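Local coordinates for putative Lipoprotein (Shewanella oneidensis, PDB 3U24) that is a putative lipoprotein of unknown function that binds zinc and calcium ions and belongs to a family probably related to metallopeptidases, at residues Ser113-Tyr121 and Asn162-Leu173; Ala136-Ser144 and Leu189-Leu198. All coordinates share one frame; numbering follows the deposited sequence.

Contact 1 of 2, residues Ser113-Tyr121 and Asn162-Leu173; sequences SWQWDPSSY and NISQPTLEHTEL. With ACY (acetic acid), chain Q.
Two helix-to-loop junctions meet here, in the largely helical DUF885 fold: the C-terminal end of the short helix 113-116 and the linker joining helix 152-162 to helix 168-179. Carbonyls no longer used inside the first helix serve the linker. Gln115 O accepts from Ser164 N at 2.8 Å, the donor tilted 33° from the carbonyl plane, whereas Trp116 O receives Thr167 N in its plane, on a lone pair. Proline suits position 166 because, having no N-H, it asks for no acceptor between the two bonded donors Ser164 N and Thr167 N. Pro166 CB packs on Pro118 CG at 3.7 Å, the two rings crossing at about a right angle. Pro118 CB also touches the CD1 end of Ile163.

At one end, the amide of Asn162 crosses Tyr121, and Asn162 ND2 gives an in-plane hydrogen to Tyr121 OH (3.1 Å), while that hydroxyl donates to Trp114 O; tyrosine thus fits as a relay between helix and linker. At the other end, the CZ3 edge of Trp116 points at a face of His170 in a T-shaped pair, planes 75° apart. His170 chi1 of -66° turns the ring back along the helix start, where His170 ND1 and Thr167 OG1 share a hydrogen bond of 2.7 Å. Asp117 crosses the imidazole, Asp117 OD1 lying 3.2 Å from His170 CB, and takes the Ser119 hydroxyl on its syn lone pair. His170 NE2 bonds to Leu516 O and weakly to an acetic acid molecule.

Helix 200-234 packs against the linker through Trp223 on Ile163, and against helix 168-179 through Val228 and Leu231 on Thr171.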
loop_
_atom_site.group_PDB
_atom_site.type_symbol
_atom_site.label_atom_id
_atom_site.label_comp_id
_atom_site.label_asym_id
_atom_site.label_seq_id
_atom_site.Cartn_x
_atom_site.Cartn_y
_atom_site.Cartn_z
ATOM N N SER A 113 17.658 6.796 -5.127
ATOM C CA SER A 113 17.537 6.366 -3.752
ATOM C C SER A 113 18.588 5.355 -3.397
ATOM O O SER A 113 18.846 5.160 -2.247
ATOM C CB SER A 113 16.151 5.805 -3.464
ATOM O OG SER A 113 15.936 4.575 -4.133
ATOM N N TRP A 114 19.162 4.675 -4.378
ATOM C CA TRP A 114 20.283 3.788 -4.126
ATOM C C TRP A 114 21.482 4.506 -3.517
ATOM O O TRP A 114 22.311 3.861 -2.887
ATOM C CB TRP A 114 20.652 3.001 -5.420
ATOM C CG TRP A 114 21.098 3.853 -6.589
ATOM C CD1 TRP A 114 20.314 4.330 -7.626
ATOM C CD2 TRP A 114 22.453 4.361 -6.866
ATOM N NE1 TRP A 114 21.056 5.069 -8.502
ATOM C CE2 TRP A 114 22.353 5.113 -8.124
ATOM C CE3 TRP A 114 23.688 4.225 -6.258
ATOM C CZ2 TRP A 114 23.454 5.723 -8.710
ATOM C CZ3 TRP A 114 24.816 4.871 -6.832
ATOM C CH2 TRP A 114 24.704 5.598 -8.034
ATOM N N GLN A 115 21.562 5.832 -3.669
ATOM C CA GLN A 115 22.623 6.645 -3.044
ATOM C C GLN A 115 22.290 7.081 -1.634
ATOM O O GLN A 115 23.141 6.943 -0.749
ATOM C CB GLN A 115 22.957 7.932 -3.817
ATOM C CG GLN A 115 23.657 7.648 -5.100
ATOM C CD GLN A 115 24.183 8.911 -5.766
ATOM O OE1 GLN A 115 23.524 9.954 -5.806
ATOM N NE2 GLN A 115 25.384 8.809 -6.274
ATOM N N TRP A 116 21.091 7.634 -1.441
ATOM C CA TRP A 116 20.755 8.323 -0.207
ATOM C C TRP A 116 19.855 7.593 0.747
ATOM O O TRP A 116 19.544 8.134 1.826
ATOM C CB TRP A 116 20.189 9.730 -0.482
ATOM C CG TRP A 116 19.031 9.778 -1.465
ATOM C CD1 TRP A 116 19.085 10.074 -2.828
ATOM C CD2 TRP A 116 17.634 9.531 -1.189
ATOM N NE1 TRP A 116 17.859 10.036 -3.389
ATOM C CE2 TRP A 116 16.932 9.703 -2.467
ATOM C CE3 TRP A 116 16.905 9.229 -0.050
ATOM C CZ2 TRP A 116 15.571 9.532 -2.577
ATOM C CZ3 TRP A 116 15.522 9.058 -0.169
ATOM C CH2 TRP A 116 14.871 9.194 -1.413
ATOM N N ASP A 117 19.404 6.389 0.407
ATOM C CA ASP A 117 18.560 5.588 1.330
ATOM C C ASP A 117 19.277 4.286 1.699
ATOM O O ASP A 117 19.171 3.284 0.970
ATOM C CB ASP A 117 17.216 5.271 0.703
ATOM C CG ASP A 117 16.365 4.364 1.572
ATOM O OD1 ASP A 117 16.753 3.984 2.693
ATOM O OD2 ASP A 117 15.273 3.993 1.113
ATOM N N PRO A 118 20.036 4.300 2.801
ATOM C CA PRO A 118 20.757 3.092 3.163
ATOM C C PRO A 118 19.828 1.986 3.588
ATOM O O PRO A 118 20.263 0.836 3.630
ATOM C CB PRO A 118 21.659 3.531 4.344
ATOM C CG PRO A 118 21.835 5.008 4.148
ATOM C CD PRO A 118 20.504 5.460 3.564
ATOM N N SER A 119 18.570 2.290 3.876
ATOM C CA SER A 119 17.677 1.223 4.269
ATOM C C SER A 119 17.344 0.293 3.102
ATOM O O SER A 119 16.859 -0.814 3.323
ATOM C CB SER A 119 16.403 1.740 4.935
ATOM O OG SER A 119 15.480 2.195 3.966
ATOM N N SER A 120 17.596 0.714 1.866
ATOM C CA SER A 120 17.367 -0.183 0.729
ATOM C C SER A 120 18.413 -1.362 0.643
ATOM O O SER A 120 18.221 -2.312 -0.124
ATOM C CB SER A 120 17.274 0.636 -0.568
ATOM O OG SER A 120 18.414 1.433 -0.786
ATOM N N TYR A 121 19.453 -1.337 1.488
ATOM C CA TYR A 121 20.416 -2.409 1.567
ATOM C C TYR A 121 20.218 -3.243 2.826
ATOM O O TYR A 121 20.607 -2.866 3.944
ATOM C CB TYR A 121 21.821 -1.844 1.515
ATOM C CG TYR A 121 22.050 -0.997 0.293
ATOM C CD1 TYR A 121 22.405 -1.580 -0.898
ATOM C CD2 TYR A 121 21.867 0.370 0.315
ATOM C CE1 TYR A 121 22.603 -0.834 -2.026
ATOM C CE2 TYR A 121 22.079 1.134 -0.806
ATOM C CZ TYR A 121 22.469 0.526 -1.974
ATOM O OH TYR A 121 22.695 1.231 -3.135
ATOM N N ASN A 162 28.228 2.434 -2.657
ATOM C CA ASN A 162 27.180 3.183 -3.367
ATOM C C ASN A 162 26.596 4.331 -2.584
ATOM O O ASN A 162 26.170 5.314 -3.141
ATOM C CB ASN A 162 25.966 2.306 -3.615
ATOM C CG ASN A 162 26.104 1.417 -4.791
ATOM O OD1 ASN A 162 27.045 1.531 -5.591
ATOM N ND2 ASN A 162 25.091 0.533 -4.955
ATOM N N ILE A 163 26.471 4.153 -1.292
ATOM C CA ILE A 163 25.810 5.143 -0.468
ATOM C C ILE A 163 26.590 6.448 -0.538
ATOM O O ILE A 163 27.803 6.441 -0.445
ATOM C CB ILE A 163 25.674 4.678 0.979
ATOM C CG1 ILE A 163 24.676 3.502 1.042
ATOM C CG2 ILE A 163 25.244 5.845 1.859
ATOM C CD1 ILE A 163 24.738 2.671 2.299
ATOM N N SER A 164 25.893 7.564 -0.688
ATOM C CA SER A 164 26.540 8.856 -0.790
ATOM C C SER A 164 25.558 9.954 -0.397
ATOM O O SER A 164 24.467 10.005 -0.947
ATOM C CB SER A 164 26.988 9.061 -2.246
ATOM O OG SER A 164 27.417 10.391 -2.432
ATOM N N GLN A 165 25.960 10.813 0.536
ATOM C CA GLN A 165 25.109 11.860 1.099
ATOM C C GLN A 165 23.767 11.317 1.534
ATOM O O GLN A 165 22.742 11.749 1.047
ATOM C CB GLN A 165 24.892 13.017 0.118
ATOM C CG GLN A 165 26.183 13.693 -0.299
ATOM C CD GLN A 165 26.913 14.277 0.876
ATOM O OE1 GLN A 165 26.350 15.086 1.666
ATOM N NE2 GLN A 165 28.166 13.848 1.047
ATOM N N PRO A 166 23.772 10.385 2.473
ATOM C CA PRO A 166 22.485 9.811 2.860
ATOM C C PRO A 166 21.703 10.740 3.735
ATOM O O PRO A 166 22.274 11.637 4.324
ATOM C CB PRO A 166 22.872 8.560 3.663
ATOM C CG PRO A 166 24.249 8.857 4.194
ATOM C CD PRO A 166 24.904 9.745 3.153
ATOM N N THR A 167 20.398 10.521 3.816
ATOM C CA THR A 167 19.576 11.213 4.798
ATOM C C THR A 167 19.768 10.574 6.163
ATOM O O THR A 167 20.092 9.378 6.312
ATOM C CB THR A 167 18.065 11.152 4.487
ATOM O OG1 THR A 167 17.594 9.834 4.783
ATOM C CG2 THR A 167 17.762 11.509 3.031
ATOM N N LEU A 168 19.551 11.368 7.190
ATOM C CA LEU A 168 19.702 10.857 8.533
ATOM C C LEU A 168 18.631 9.801 8.787
ATOM O O LEU A 168 18.890 8.760 9.398
ATOM C CB LEU A 168 19.549 11.988 9.573
ATOM C CG LEU A 168 19.495 11.481 11.022
ATOM C CD1 LEU A 168 20.797 10.733 11.348
ATOM C CD2 LEU A 168 19.182 12.644 12.011
ATOM N N GLU A 169 17.415 10.104 8.371
ATOM C CA GLU A 169 16.274 9.246 8.706
ATOM C C GLU A 169 16.405 7.835 8.082
ATOM O O GLU A 169 16.124 6.822 8.733
ATOM C CB GLU A 169 14.954 9.893 8.249
ATOM C CG GLU A 169 14.582 11.149 9.062
ATOM C CD GLU A 169 15.400 12.420 8.689
ATOM O OE1 GLU A 169 16.228 12.398 7.725
ATOM O OE2 GLU A 169 15.207 13.455 9.372
ATOM N N HIS A 170 16.839 7.752 6.832
ATOM C CA HIS A 170 16.899 6.431 6.210
ATOM C C HIS A 170 18.072 5.666 6.748
ATOM O O HIS A 170 18.045 4.422 6.779
ATOM C CB HIS A 170 16.908 6.535 4.670
ATOM C CG HIS A 170 15.617 7.095 4.093
ATOM N ND1 HIS A 170 15.386 8.411 3.981
ATOM C CD2 HIS A 170 14.438 6.453 3.661
ATOM C CE1 HIS A 170 14.156 8.626 3.458
ATOM N NE2 HIS A 170 13.565 7.432 3.271
ATOM N N THR A 171 19.110 6.378 7.186
ATOM C CA THR A 171 20.264 5.702 7.761
ATOM C C THR A 171 19.884 5.088 9.118
ATOM O O THR A 171 20.324 3.973 9.443
ATOM C CB THR A 171 21.495 6.618 7.886
ATOM O OG1 THR A 171 21.738 7.315 6.643
ATOM C CG2 THR A 171 22.736 5.817 8.268
ATOM N N GLU A 172 19.005 5.776 9.853
ATOM C CA GLU A 172 18.579 5.318 11.155
ATOM C C GLU A 172 17.706 4.111 10.936
ATOM O O GLU A 172 17.766 3.141 11.662
ATOM C CB GLU A 172 17.755 6.401 11.896
ATOM C CG GLU A 172 18.568 7.554 12.485
ATOM C CD GLU A 172 17.736 8.748 13.035
ATOM O OE1 GLU A 172 16.629 9.128 12.510
ATOM O OE2 GLU A 172 18.250 9.375 13.993
ATOM N N LEU A 173 16.867 4.193 9.935
ATOM C CA LEU A 173 16.024 3.051 9.614
ATOM C C LEU A 173 16.902 1.815 9.229
ATOM O O LEU A 173 16.669 0.703 9.704
ATOM C CB LEU A 173 15.016 3.413 8.545
ATOM C CG LEU A 173 14.001 2.325 8.179
ATOM C CD1 LEU A 173 13.105 1.877 9.368
ATOM C CD2 LEU A 173 13.182 2.766 6.957
HETATM C C ACY Q . 12.285 5.939 -0.619
HETATM O O ACY Q . 12.208 6.212 0.609
HETATM O OXT ACY Q . 11.360 6.193 -1.451
HETATM C CH3 ACY Q . 13.500 5.229 -1.113
HETATM O O HOH W 1 27.139 6.799 -4.982
#

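Contact 2 of 2, residues Ala136-Ser144 and Leu189-Leu198. With IMD (imidazole), chain B.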
loop_
_atom_site.group_PDB
_atom_site.type_symbol
_atom_site.label_atom_id
_atom_site.label_comp_id
_atom_site.label_asym_id
_atom_site.label_seq_id
_atom_site.Cartn_x
_atom_site.Cartn_y
_atom_site.Cartn_z
ATOM N N ALA A 136 7.166 -25.555 2.187
ATOM C CA ALA A 136 8.104 -25.933 1.106
ATOM C C ALA A 136 9.169 -26.890 1.660
ATOM O O ALA A 136 9.541 -26.810 2.828
ATOM C CB ALA A 136 8.722 -24.688 0.481
ATOM N N PRO A 137 9.651 -27.833 0.835
ATOM C CA PRO A 137 10.627 -28.794 1.344
ATOM C C PRO A 137 11.810 -28.126 2.065
ATOM O O PRO A 137 12.347 -27.130 1.588
ATOM C CB PRO A 137 11.082 -29.531 0.086
ATOM C CG PRO A 137 9.924 -29.387 -0.884
ATOM C CD PRO A 137 9.376 -28.015 -0.608
ATOM N N LEU A 138 12.173 -28.649 3.228
ATOM C CA LEU A 138 13.110 -27.924 4.094
ATOM C C LEU A 138 14.524 -27.960 3.525
ATOM O O LEU A 138 15.195 -26.935 3.421
ATOM C CB LEU A 138 13.053 -28.450 5.523
ATOM C CG LEU A 138 14.083 -27.938 6.534
ATOM C CD1 LEU A 138 13.844 -26.471 6.860
ATOM C CD2 LEU A 138 14.048 -28.847 7.795
ATOM N N ASP A 139 14.944 -29.128 3.104
ATOM C CA ASP A 139 16.243 -29.263 2.481
ATOM C C ASP A 139 16.372 -28.344 1.247
ATOM O O ASP A 139 17.416 -27.777 1.051
ATOM C CB ASP A 139 16.555 -30.732 2.158
ATOM C CG ASP A 139 16.742 -31.618 3.445
ATOM O OD1 ASP A 139 16.457 -31.169 4.599
ATOM O OD2 ASP A 139 17.171 -32.804 3.302
ATOM N N ASP A 140 15.329 -28.158 0.450
ATOM C CA ASP A 140 15.422 -27.223 -0.673
ATOM C C ASP A 140 15.552 -25.785 -0.178
ATOM O O ASP A 140 16.384 -25.033 -0.674
ATOM C CB ASP A 140 14.207 -27.275 -1.611
ATOM C CG ASP A 140 14.005 -28.643 -2.272
ATOM O OD1 ASP A 140 14.819 -29.566 -2.041
ATOM O OD2 ASP A 140 12.987 -28.803 -3.005
ATOM N N ARG A 141 14.730 -25.399 0.791
ATOM C CA ARG A 141 14.878 -24.083 1.392
ATOM C C ARG A 141 16.289 -23.840 1.953
ATOM O O ARG A 141 16.875 -22.829 1.681
ATOM C CB ARG A 141 13.895 -23.912 2.530
ATOM C CG ARG A 141 12.479 -23.537 2.122
ATOM C CD ARG A 141 11.622 -23.359 3.378
ATOM N NE ARG A 141 11.129 -24.639 3.866
ATOM C CZ ARG A 141 10.792 -24.912 5.125
ATOM N NH1 ARG A 141 10.947 -24.023 6.070
ATOM N NH2 ARG A 141 10.335 -26.098 5.433
ATOM N N LEU A 142 16.812 -24.772 2.738
ATOM C CA LEU A 142 18.141 -24.599 3.376
ATOM C C LEU A 142 19.279 -24.564 2.357
ATOM O O LEU A 142 20.244 -23.857 2.550
ATOM C CB LEU A 142 18.398 -25.689 4.421
ATOM C CG LEU A 142 17.402 -25.576 5.579
ATOM C CD1 LEU A 142 17.531 -26.771 6.503
ATOM C CD2 LEU A 142 17.593 -24.284 6.358
ATOM N N ARG A 143 19.162 -25.332 1.285
ATOM C CA ARG A 143 20.166 -25.293 0.234
ATOM C C ARG A 143 20.115 -23.955 -0.490
ATOM O O ARG A 143 21.161 -23.448 -0.904
ATOM C CB ARG A 143 19.997 -26.432 -0.753
ATOM C CG ARG A 143 20.477 -27.754 -0.176
ATOM C CD ARG A 143 20.238 -28.976 -1.075
ATOM N NE ARG A 143 20.851 -30.147 -0.449
ATOM C CZ ARG A 143 20.224 -31.295 -0.172
ATOM N NH1 ARG A 143 18.963 -31.503 -0.508
ATOM N NH2 ARG A 143 20.883 -32.270 0.427
ATOM N N SER A 144 18.912 -23.385 -0.642
ATOM C CA SER A 144 18.795 -22.043 -1.213
ATOM C C SER A 144 19.482 -21.008 -0.316
ATOM O O SER A 144 20.244 -20.142 -0.791
ATOM C CB SER A 144 17.326 -21.655 -1.477
ATOM O OG SER A 144 16.837 -22.400 -2.590
ATOM N N LEU A 189 17.534 -20.910 13.266
ATOM C CA LEU A 189 17.903 -21.335 11.916
ATOM C C LEU A 189 19.041 -22.367 11.997
ATOM O O LEU A 189 19.022 -23.388 11.312
ATOM C CB LEU A 189 18.289 -20.137 11.058
ATOM C CG LEU A 189 18.813 -20.394 9.650
ATOM C CD1 LEU A 189 17.723 -21.054 8.790
ATOM C CD2 LEU A 189 19.335 -19.078 9.056
ATOM N N LEU A 190 20.001 -22.142 12.877
ATOM C CA LEU A 190 21.075 -23.121 13.040
ATOM C C LEU A 190 20.565 -24.511 13.479
ATOM O O LEU A 190 21.054 -25.540 12.985
ATOM C CB LEU A 190 22.150 -22.631 13.988
ATOM C CG LEU A 190 22.919 -21.396 13.526
ATOM C CD1 LEU A 190 23.881 -20.960 14.650
ATOM C CD2 LEU A 190 23.671 -21.697 12.233
ATOM N N LYS A 191 19.579 -24.530 14.363
ATOM C CA LYS A 191 18.988 -25.765 14.827
ATOM C C LYS A 191 18.269 -26.471 13.676
ATOM O O LYS A 191 18.454 -27.677 13.485
ATOM C CB LYS A 191 18.050 -25.513 16.029
ATOM C CG LYS A 191 17.251 -26.720 16.558
ATOM C CD LYS A 191 16.260 -26.364 17.697
ATOM C CE LYS A 191 16.928 -25.680 18.920
ATOM N NZ LYS A 191 16.018 -25.257 20.050
ATOM N N GLN A 192 17.469 -25.741 12.903
ATOM C CA GLN A 192 16.842 -26.333 11.713
ATOM C C GLN A 192 17.890 -26.973 10.799
ATOM O O GLN A 192 17.690 -28.073 10.309
ATOM C CB GLN A 192 16.076 -25.307 10.883
ATOM C CG GLN A 192 14.809 -24.782 11.502
ATOM C CD GLN A 192 13.831 -24.245 10.436
ATOM O OE1 GLN A 192 12.930 -24.962 9.997
ATOM N NE2 GLN A 192 14.057 -23.008 9.983
ATOM N N VAL A 193 18.996 -26.269 10.565
ATOM C CA VAL A 193 20.046 -26.825 9.728
ATOM C C VAL A 193 20.642 -28.102 10.361
ATOM O O VAL A 193 20.657 -29.155 9.710
ATOM C CB VAL A 193 21.151 -25.792 9.425
ATOM C CG1 VAL A 193 22.349 -26.480 8.772
ATOM C CG2 VAL A 193 20.587 -24.671 8.544
ATOM N N ALA A 194 21.007 -28.035 11.640
ATOM C CA ALA A 194 21.630 -29.166 12.333
ATOM C C ALA A 194 20.780 -30.432 12.278
ATOM O O ALA A 194 21.335 -31.529 12.182
ATOM C CB ALA A 194 21.938 -28.818 13.791
ATOM N N ASP A 195 19.454 -30.288 12.331
ATOM C CA ASP A 195 18.562 -31.451 12.430
ATOM C C ASP A 195 17.845 -31.809 11.111
ATOM O O ASP A 195 16.969 -32.701 11.088
ATOM C CB ASP A 195 17.524 -31.236 13.548
ATOM C CG ASP A 195 18.168 -31.165 14.955
ATOM O OD1 ASP A 195 19.317 -31.674 15.157
ATOM O OD2 ASP A 195 17.512 -30.591 15.862
ATOM N N SER A 196 18.237 -31.123 10.041
ATOM C CA SER A 196 17.734 -31.368 8.692
ATOM C C SER A 196 18.406 -32.600 8.056
ATOM O O SER A 196 19.336 -33.199 8.610
ATOM C CB SER A 196 18.058 -30.154 7.804
ATOM O OG SER A 196 19.441 -30.139 7.483
ATOM N N GLY A 197 17.970 -32.889 6.835
ATOM C CA GLY A 197 18.499 -33.971 6.071
ATOM C C GLY A 197 19.696 -33.586 5.232
ATOM O O GLY A 197 20.151 -34.418 4.468
ATOM N N LEU A 198 20.216 -32.360 5.352
ATOM C CA LEU A 198 21.437 -32.013 4.631
ATOM C C LEU A 198 22.587 -32.947 5.036
ATOM O O LEU A 198 22.635 -33.450 6.157
ATOM C CB LEU A 198 21.870 -30.557 4.867
ATOM C CG LEU A 198 20.887 -29.466 4.436
ATOM C CD1 LEU A 198 21.512 -28.077 4.453
ATOM C CD2 LEU A 198 20.339 -29.753 3.066
HETATM N N1 IMD B . 20.028 -28.097 18.946
HETATM C C2 IMD B . 19.432 -29.247 18.497
HETATM N N3 IMD B . 20.213 -29.784 17.530
HETATM C C4 IMD B . 21.297 -28.970 17.351
HETATM C C5 IMD B . 21.181 -27.904 18.242
#
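Leu142 and Leu198 join in a helix-helix packing in which the loop leaving the second helix takes part. The axes of the segments 138-144 and 189-195 of the two helices cross at -121° and come no nearer than 10.8 Å, so side chains and the loop bridge the gap.

The apolar part centres on Leu142. With CG anti to the carbonyl carbon (chi1 -64°), its branched end is sent toward the partner segment: Leu142 CD2 meets Val193 CG2 at 3.7 Å and Leu189 CD1 a little farther off, both on the helix, and Leu142 CD1 rests on Ser196 CB. Separately, Leu142 CB touches Leu198 CD1. Leucine suits this buried place because its two methyls can serve two parts of the partner segment. At the margin, Leu138 CD1 lies 3.6 Å from Gln192 OE1.

Of the polar contacts, the one hydrogen bond across the pair runs from Gly197 N to Asp139 OD1 (3.2 Å), met on the syn side but 20° out of the carboxylate plane. Asp139 OD2 is also close to Gly197 CA, where glycine's lack of a side chain avoids a clash. Replacing Asp139 by an alanine is likely to leave Gly197 N without its acceptor across the contact, and the loop without its one hydrogen bond to the segment 136-144. Ser196 OG stiffens that loop from within: it accepts from Leu198 N, closing an ST turn, and donates to Val193 O.

Two arginines add to the charged side of the contact. Arg141 grips Ala136 O with NE and NH2, fastening the chain ahead of its helix. Arg143 extends past Leu198 in the opposite direction to a salt bridge with Glu202, and Leu198 CD2 lies 3.4 Å above one face of the Arg143 guanidinium, offset toward its rim.

Both contacts lie in the N-terminal helical part of the chain, well apart: their centres are 33 Å from each other and the nearest atoms about 17 Å. Their segments alternate in sequence, 113-121, 136-144, 162-173 and 189-198, so the two pairings interlock along one run of consecutive helices. Helices 168-179 and 187-195 follow one another, carrying the chain from contact 1 to contact 2. The long helix 200-234 touches both contacts at different places along its length, and so ties them into one helical unit. Contact 2 lies farther from the centre of the chain. Each is near metal: the side chain of Arg141 is about 8 Å, and that of Asn162 about 9 Å, from a bound zinc ion.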